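Local atomic coordinates of D-glycerate 3-kinase (PDB entry 6CKG), a protein that probably phosphorylates D-glycerate at its 3-hydroxyl, as a kinase built on a P-loop nucleotide-binding fold. Residues A[86-91]-A[113-118]; A[187-192]-A[296-301]. All blocks are in the same frame, centred on the assembly; numbering follows the deposited sequence.

Contact 1 (A[86-91]-A[113-118]); sequences DFYLTH and AGTHDL. With EDO (1,2-ethanediol), chain C.
A single antiparallel-type beta bridge between two loops, with Tyr88 and His116 as its non-hydrogen-bonded pair, ties 86-91 to 113-118, and each loop leads straight into a helix. Two backbone bonds make it. Asp117 N gives its hydrogen to Phe87 O at 2.8 Å, almost perfectly straight (178°), with the donor nearly in line with the C=O bond; Leu89 N reaches Thr115 O at 3.0 Å, this donor tilted 35° from the carbonyl plane. That same Thr115 O lies in the plane of the Tyr88 ring at its edge, 3.3 Å from Tyr88 CD1. The Tyr88 and His116 side chains run side by side, both with CG anti to the carbonyl carbon. Their rings are nearly parallel (11°) but offset, with little of one ring above the other, Tyr88 CE1 coming 3.3 Å from His116 NE2. Tyr238 OH hydrogen-bonds His116 ND1, which helps fix the imidazole's rotation. Leu89 bends its methyls back over the second loop, CD2 lying 3.8 Å from Asp117 CA. A water joins Thr90 N to Asp117 OD2, and Arg163 forms a salt bridge with that carboxylate oxygen. Thr90 and Asp117 are N-caps, of helices 91-100 and 118-129 respectively. Phe87 packs on Leu121 and Cys124 of helix 118-129, while Leu89 rests against Leu97 of helix 91-100.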
loop_
_atom_site.group_PDB
_atom_site.type_symbol
_atom_site.label_atom_id
_atom_site.label_comp_id
_atom_site.label_asym_id
_atom_site.label_seq_id
_atom_site.Cartn_x
_atom_site.Cartn_y
_atom_site.Cartn_z
ATOM N N ASP A 86 -3.008 -3.864 -7.813
ATOM C CA ASP A 86 -2.870 -4.417 -9.155
ATOM C C ASP A 86 -2.038 -5.688 -9.168
ATOM O O ASP A 86 -1.959 -6.350 -10.210
ATOM C CB ASP A 86 -2.249 -3.388 -10.102
ATOM C CG ASP A 86 -3.222 -2.312 -10.487
ATOM O OD1 ASP A 86 -4.338 -2.667 -10.921
ATOM O OD2 ASP A 86 -2.883 -1.114 -10.322
ATOM N N PHE A 87 -1.440 -6.041 -8.033
ATOM C CA PHE A 87 -0.576 -7.199 -7.891
ATOM C C PHE A 87 -1.197 -8.293 -7.013
ATOM O O PHE A 87 -0.489 -9.195 -6.555
ATOM C CB PHE A 87 0.777 -6.757 -7.337
ATOM C CG PHE A 87 1.601 -5.961 -8.322
ATOM C CD1 PHE A 87 1.413 -4.592 -8.470
ATOM C CD2 PHE A 87 2.565 -6.585 -9.093
ATOM C CE1 PHE A 87 2.168 -3.869 -9.382
ATOM C CE2 PHE A 87 3.324 -5.860 -10.013
ATOM C CZ PHE A 87 3.123 -4.510 -10.155
ATOM N N TYR A 88 -2.507 -8.256 -6.789
ATOM C CA TYR A 88 -3.175 -9.409 -6.185
ATOM C C TYR A 88 -2.905 -10.679 -6.993
ATOM O O TYR A 88 -2.673 -10.634 -8.206
ATOM C CB TYR A 88 -4.686 -9.186 -6.115
ATOM C CG TYR A 88 -5.205 -8.311 -4.990
ATOM C CD1 TYR A 88 -4.819 -8.521 -3.664
ATOM C CD2 TYR A 88 -6.124 -7.308 -5.256
ATOM C CE1 TYR A 88 -5.322 -7.727 -2.660
ATOM C CE2 TYR A 88 -6.632 -6.520 -4.267
ATOM C CZ TYR A 88 -6.235 -6.720 -2.971
ATOM O OH TYR A 88 -6.773 -5.912 -1.996
ATOM N N LEU A 89 -2.943 -11.825 -6.303
ATOM C CA LEU A 89 -2.922 -13.122 -6.968
ATOM C C LEU A 89 -3.976 -13.179 -8.061
ATOM O O LEU A 89 -5.021 -12.524 -7.980
ATOM C CB LEU A 89 -3.192 -14.259 -5.961
ATOM C CG LEU A 89 -2.164 -14.435 -4.849
ATOM C CD1 LEU A 89 -2.729 -15.402 -3.781
ATOM C CD2 LEU A 89 -0.849 -14.941 -5.451
ATOM N N THR A 90 -3.698 -13.974 -9.094
ATOM C CA THR A 90 -4.752 -14.303 -10.041
ATOM C C THR A 90 -5.882 -14.990 -9.280
ATOM O O THR A 90 -5.681 -15.513 -8.185
ATOM C CB THR A 90 -4.240 -15.223 -11.153
ATOM O OG1 THR A 90 -3.893 -16.491 -10.592
ATOM C CG2 THR A 90 -3.022 -14.631 -11.846
ATOM N N HIS A 91 -7.089 -14.975 -9.861
ATOM C CA HIS A 91 -8.212 -15.633 -9.197
ATOM C C HIS A 91 -7.910 -17.106 -8.921
ATOM O O HIS A 91 -8.233 -17.626 -7.846
ATOM C CB HIS A 91 -9.486 -15.499 -10.040
ATOM C CG HIS A 91 -10.723 -15.976 -9.337
ATOM N ND1 HIS A 91 -11.268 -17.224 -9.551
ATOM C CD2 HIS A 91 -11.506 -15.379 -8.405
ATOM C CE1 HIS A 91 -12.337 -17.375 -8.789
ATOM N NE2 HIS A 91 -12.500 -16.271 -8.080
ATOM N N ALA A 113 -2.026 -9.566 3.747
ATOM C CA ALA A 113 -0.753 -10.209 3.462
ATOM C C ALA A 113 -0.952 -11.683 3.148
ATOM O O ALA A 113 -1.600 -12.419 3.905
ATOM C CB ALA A 113 0.198 -10.037 4.658
ATOM N N GLY A 114 -0.387 -12.107 2.017
ATOM C CA GLY A 114 -0.555 -13.441 1.484
ATOM C C GLY A 114 -1.354 -13.482 0.195
ATOM O O GLY A 114 -1.220 -14.444 -0.575
ATOM N N THR A 115 -2.187 -12.474 -0.057
ATOM C CA THR A 115 -3.063 -12.462 -1.221
ATOM C C THR A 115 -2.468 -11.690 -2.405
ATOM O O THR A 115 -3.183 -11.417 -3.369
ATOM C CB THR A 115 -4.428 -11.872 -0.846
ATOM O OG1 THR A 115 -4.286 -10.482 -0.517
ATOM C CG2 THR A 115 -5.071 -12.641 0.362
ATOM N N HIS A 116 -1.182 -11.346 -2.353
ATOM C CA HIS A 116 -0.492 -10.659 -3.437
ATOM C C HIS A 116 0.515 -11.595 -4.079
ATOM O O HIS A 116 1.035 -12.515 -3.438
ATOM C CB HIS A 116 0.219 -9.379 -2.938
ATOM C CG HIS A 116 -0.703 -8.431 -2.246
ATOM N ND1 HIS A 116 -0.848 -8.407 -0.874
ATOM C CD2 HIS A 116 -1.574 -7.515 -2.734
ATOM C CE1 HIS A 116 -1.758 -7.508 -0.546
ATOM N NE2 HIS A 116 -2.222 -6.957 -1.654
ATOM N N ASP A 117 0.769 -11.361 -5.365
ATOM C CA ASP A 117 1.696 -12.179 -6.146
ATOM C C ASP A 117 3.083 -11.591 -5.929
ATOM O O ASP A 117 3.497 -10.648 -6.610
ATOM C CB ASP A 117 1.284 -12.168 -7.608
ATOM C CG ASP A 117 2.100 -13.098 -8.467
ATOM O OD1 ASP A 117 3.272 -13.383 -8.145
ATOM O OD2 ASP A 117 1.549 -13.531 -9.494
ATOM N N LEU A 118 3.812 -12.149 -4.975
ATOM C CA LEU A 118 5.096 -11.558 -4.608
ATOM C C LEU A 118 6.167 -11.752 -5.684
ATOM O O LEU A 118 6.963 -10.828 -5.898
ATOM C CB LEU A 118 5.574 -12.104 -3.254
ATOM C CG LEU A 118 4.740 -11.594 -2.072
ATOM C CD1 LEU A 118 5.125 -12.331 -0.784
ATOM C CD2 LEU A 118 4.937 -10.102 -1.901
HETATM C C1 EDO C . -0.328 -0.623 -13.131
HETATM O O1 EDO C . -1.686 -1.110 -13.114
HETATM C C2 EDO C . 0.390 -1.101 -11.873
HETATM O O2 EDO C . -0.273 -0.555 -10.725
HETATM O O HOH W 1 -0.909 -15.165 -9.007
#

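Contact 2 (A[187-192]-A[296-301]); sequences GPLSND and ELFQDG
Phe298 O is gripped by two backbone N-H groups: Gly187 N reaches it from across the contact at 3.0 Å, in the carbonyl plane and on a lone pair, and Gly301 N from its own turn at 3.2 Å. The bond from Gly187 is somewhat bent, 154° at the hydrogen. Here the backbones come very close, with Gly187 CA 3.9 Å from Gly301 CA; a beta carbon on either glycine would collide with the other's CA. Gly187 O then turns to the phenyl group, 3.4 Å from Phe298 CB and obliquely placed to the ring. Further along, Leu189 approaches that ring at its edge, near the ring plane, its CG 4.2 Å from Phe298 CD1. This CG stands anti to the carbonyl carbon (chi1 -53°), close to Leu297 O; the two methyls of Leu189 straddle that oxygen, CD1 at 3.5 Å. Lys197 of helix 191-204 hydrogen-bonds this carbonyl through NZ, and Leu189 also touches the Lys197 side chain. Phe298 packs on Asn232 and Leu235 of helix 225-236. The chemistry is thus divided: backbone donors satisfy the carbonyl of Phe298, a lysine serves the preceding one, and leucine and phenylalanine supply the apolar contact beside them.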
loop_
_atom_site.group_PDB
_atom_site.type_symbol
_atom_site.label_atom_id
_atom_site.label_comp_id
_atom_site.label_asym_id
_atom_site.label_seq_id
_atom_site.Cartn_x
_atom_site.Cartn_y
_atom_site.Cartn_z
ATOM N N GLY A 187 5.088 -3.876 8.864
ATOM C CA GLY A 187 6.101 -4.779 9.368
ATOM C C GLY A 187 5.541 -5.943 10.183
ATOM O O GLY A 187 4.611 -5.785 10.984
ATOM N N PRO A 188 6.100 -7.137 9.985
ATOM C CA PRO A 188 5.685 -8.294 10.787
ATOM C C PRO A 188 6.176 -8.158 12.223
ATOM O O PRO A 188 7.056 -7.355 12.536
ATOM C CB PRO A 188 6.363 -9.467 10.088
ATOM C CG PRO A 188 7.644 -8.833 9.551
ATOM C CD PRO A 188 7.206 -7.473 9.068
ATOM N N LEU A 189 5.613 -8.985 13.098
ATOM C CA LEU A 189 5.969 -8.997 14.510
ATOM C C LEU A 189 6.670 -10.298 14.871
ATOM O O LEU A 189 6.493 -11.325 14.212
ATOM C CB LEU A 189 4.724 -8.833 15.399
ATOM C CG LEU A 189 3.828 -7.625 15.101
ATOM C CD1 LEU A 189 2.518 -7.675 15.886
ATOM C CD2 LEU A 189 4.577 -6.319 15.369
ATOM N N SER A 190 7.474 -10.252 15.932
ATOM C CA SER A 190 7.870 -11.500 16.557
ATOM C C SER A 190 6.615 -12.192 17.078
ATOM O O SER A 190 5.582 -11.560 17.308
ATOM C CB SER A 190 8.858 -11.260 17.703
ATOM O OG SER A 190 8.199 -10.659 18.795
ATOM N N ASN A 191 6.694 -13.511 17.219
ATOM C CA ASN A 191 5.560 -14.246 17.769
ATOM C C ASN A 191 5.154 -13.676 19.123
ATOM O O ASN A 191 3.971 -13.429 19.373
ATOM C CB ASN A 191 5.901 -15.734 17.877
ATOM C CG ASN A 191 6.117 -16.370 16.523
ATOM O OD1 ASN A 191 5.809 -15.768 15.484
ATOM N ND2 ASN A 191 6.655 -17.578 16.517
ATOM N N ASP A 192 6.140 -13.419 19.992
ATOM C CA ASP A 192 5.857 -12.922 21.339
ATOM C C ASP A 192 5.170 -11.565 21.294
ATOM O O ASP A 192 4.291 -11.277 22.116
ATOM C CB ASP A 192 7.148 -12.814 22.149
ATOM C CG ASP A 192 7.800 -14.159 22.416
ATOM O OD1 ASP A 192 7.220 -15.220 22.075
ATOM O OD2 ASP A 192 8.910 -14.141 22.975
ATOM N N GLU A 296 -3.914 -2.430 12.988
ATOM C CA GLU A 296 -3.663 -2.505 14.427
ATOM C C GLU A 296 -2.321 -3.163 14.733
ATOM O O GLU A 296 -1.573 -2.691 15.598
ATOM C CB GLU A 296 -4.799 -3.263 15.118
ATOM C CG GLU A 296 -6.147 -2.547 15.051
ATOM C CD GLU A 296 -7.289 -3.370 15.622
ATOM O OE1 GLU A 296 -7.022 -4.371 16.309
ATOM O OE2 GLU A 296 -8.461 -3.001 15.405
ATOM N N LEU A 297 -1.995 -4.253 14.035
ATOM C CA LEU A 297 -0.822 -5.058 14.362
ATOM C C LEU A 297 0.465 -4.600 13.682
ATOM O O LEU A 297 1.543 -4.718 14.273
ATOM C CB LEU A 297 -1.065 -6.515 13.977
ATOM C CG LEU A 297 -2.105 -7.274 14.795
ATOM C CD1 LEU A 297 -2.193 -8.686 14.265
ATOM C CD2 LEU A 297 -1.718 -7.274 16.268
ATOM N N PHE A 298 0.394 -4.139 12.433
ATOM C CA PHE A 298 1.577 -4.066 11.580
ATOM C C PHE A 298 1.939 -2.662 11.114
ATOM O O PHE A 298 3.012 -2.483 10.525
ATOM C CB PHE A 298 1.389 -4.934 10.322
ATOM C CG PHE A 298 0.938 -6.334 10.598
ATOM C CD1 PHE A 298 1.574 -7.121 11.552
ATOM C CD2 PHE A 298 -0.130 -6.867 9.895
ATOM C CE1 PHE A 298 1.151 -8.425 11.786
ATOM C CE2 PHE A 298 -0.553 -8.143 10.126
ATOM C CZ PHE A 298 0.083 -8.925 11.085
ATOM N N GLN A 299 1.063 -1.684 11.305
ATOM C CA GLN A 299 1.308 -0.356 10.755
ATOM C C GLN A 299 2.557 0.287 11.348
ATOM O O GLN A 299 3.209 1.095 10.681
ATOM C CB GLN A 299 0.085 0.522 11.011
ATOM C CG GLN A 299 0.074 1.856 10.323
ATOM C CD GLN A 299 -1.221 2.586 10.575
ATOM O OE1 GLN A 299 -1.798 3.183 9.662
ATOM N NE2 GLN A 299 -1.700 2.529 11.813
ATOM N N ASP A 300 2.919 -0.055 12.590
ATOM C CA ASP A 300 4.065 0.608 13.201
ATOM C C ASP A 300 5.383 0.195 12.568
ATOM O O ASP A 300 6.373 0.925 12.709
ATOM C CB ASP A 300 4.114 0.342 14.711
ATOM C CG ASP A 300 2.909 0.902 15.434
ATOM O OD1 ASP A 300 2.570 2.083 15.205
ATOM O OD2 ASP A 300 2.281 0.148 16.208
ATOM N N GLY A 301 5.412 -0.928 11.847
ATOM C CA GLY A 301 6.617 -1.341 11.144
ATOM C C GLY A 301 7.089 -0.359 10.083
ATOM O O GLY A 301 8.222 -0.475 9.598
#

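How the contacts relate
Contact 1 closes before contact 2 opens along the chain, and the two do not touch: their centres are 20 Å apart and their nearest atoms about 6 Å. Helix 225-236 and the residues just after it link their surroundings. Asn234 hydrogen-bonds Ala113 O and Tyr238 serves His116 beside contact 1, while Asn232 receives Leu189 N and Arg236 donates to Leu189 O beside contact 2. Both contacts pin loops ahead of helices, yet contact 1 does so with a beta bridge and contact 2 with one backbone bond onto Phe298 O. Ethanediol, probably from the crystallisation liquor, hydrogen-bonds Asp86 OD2 at 2.7 Å through its O2, next to contact 1.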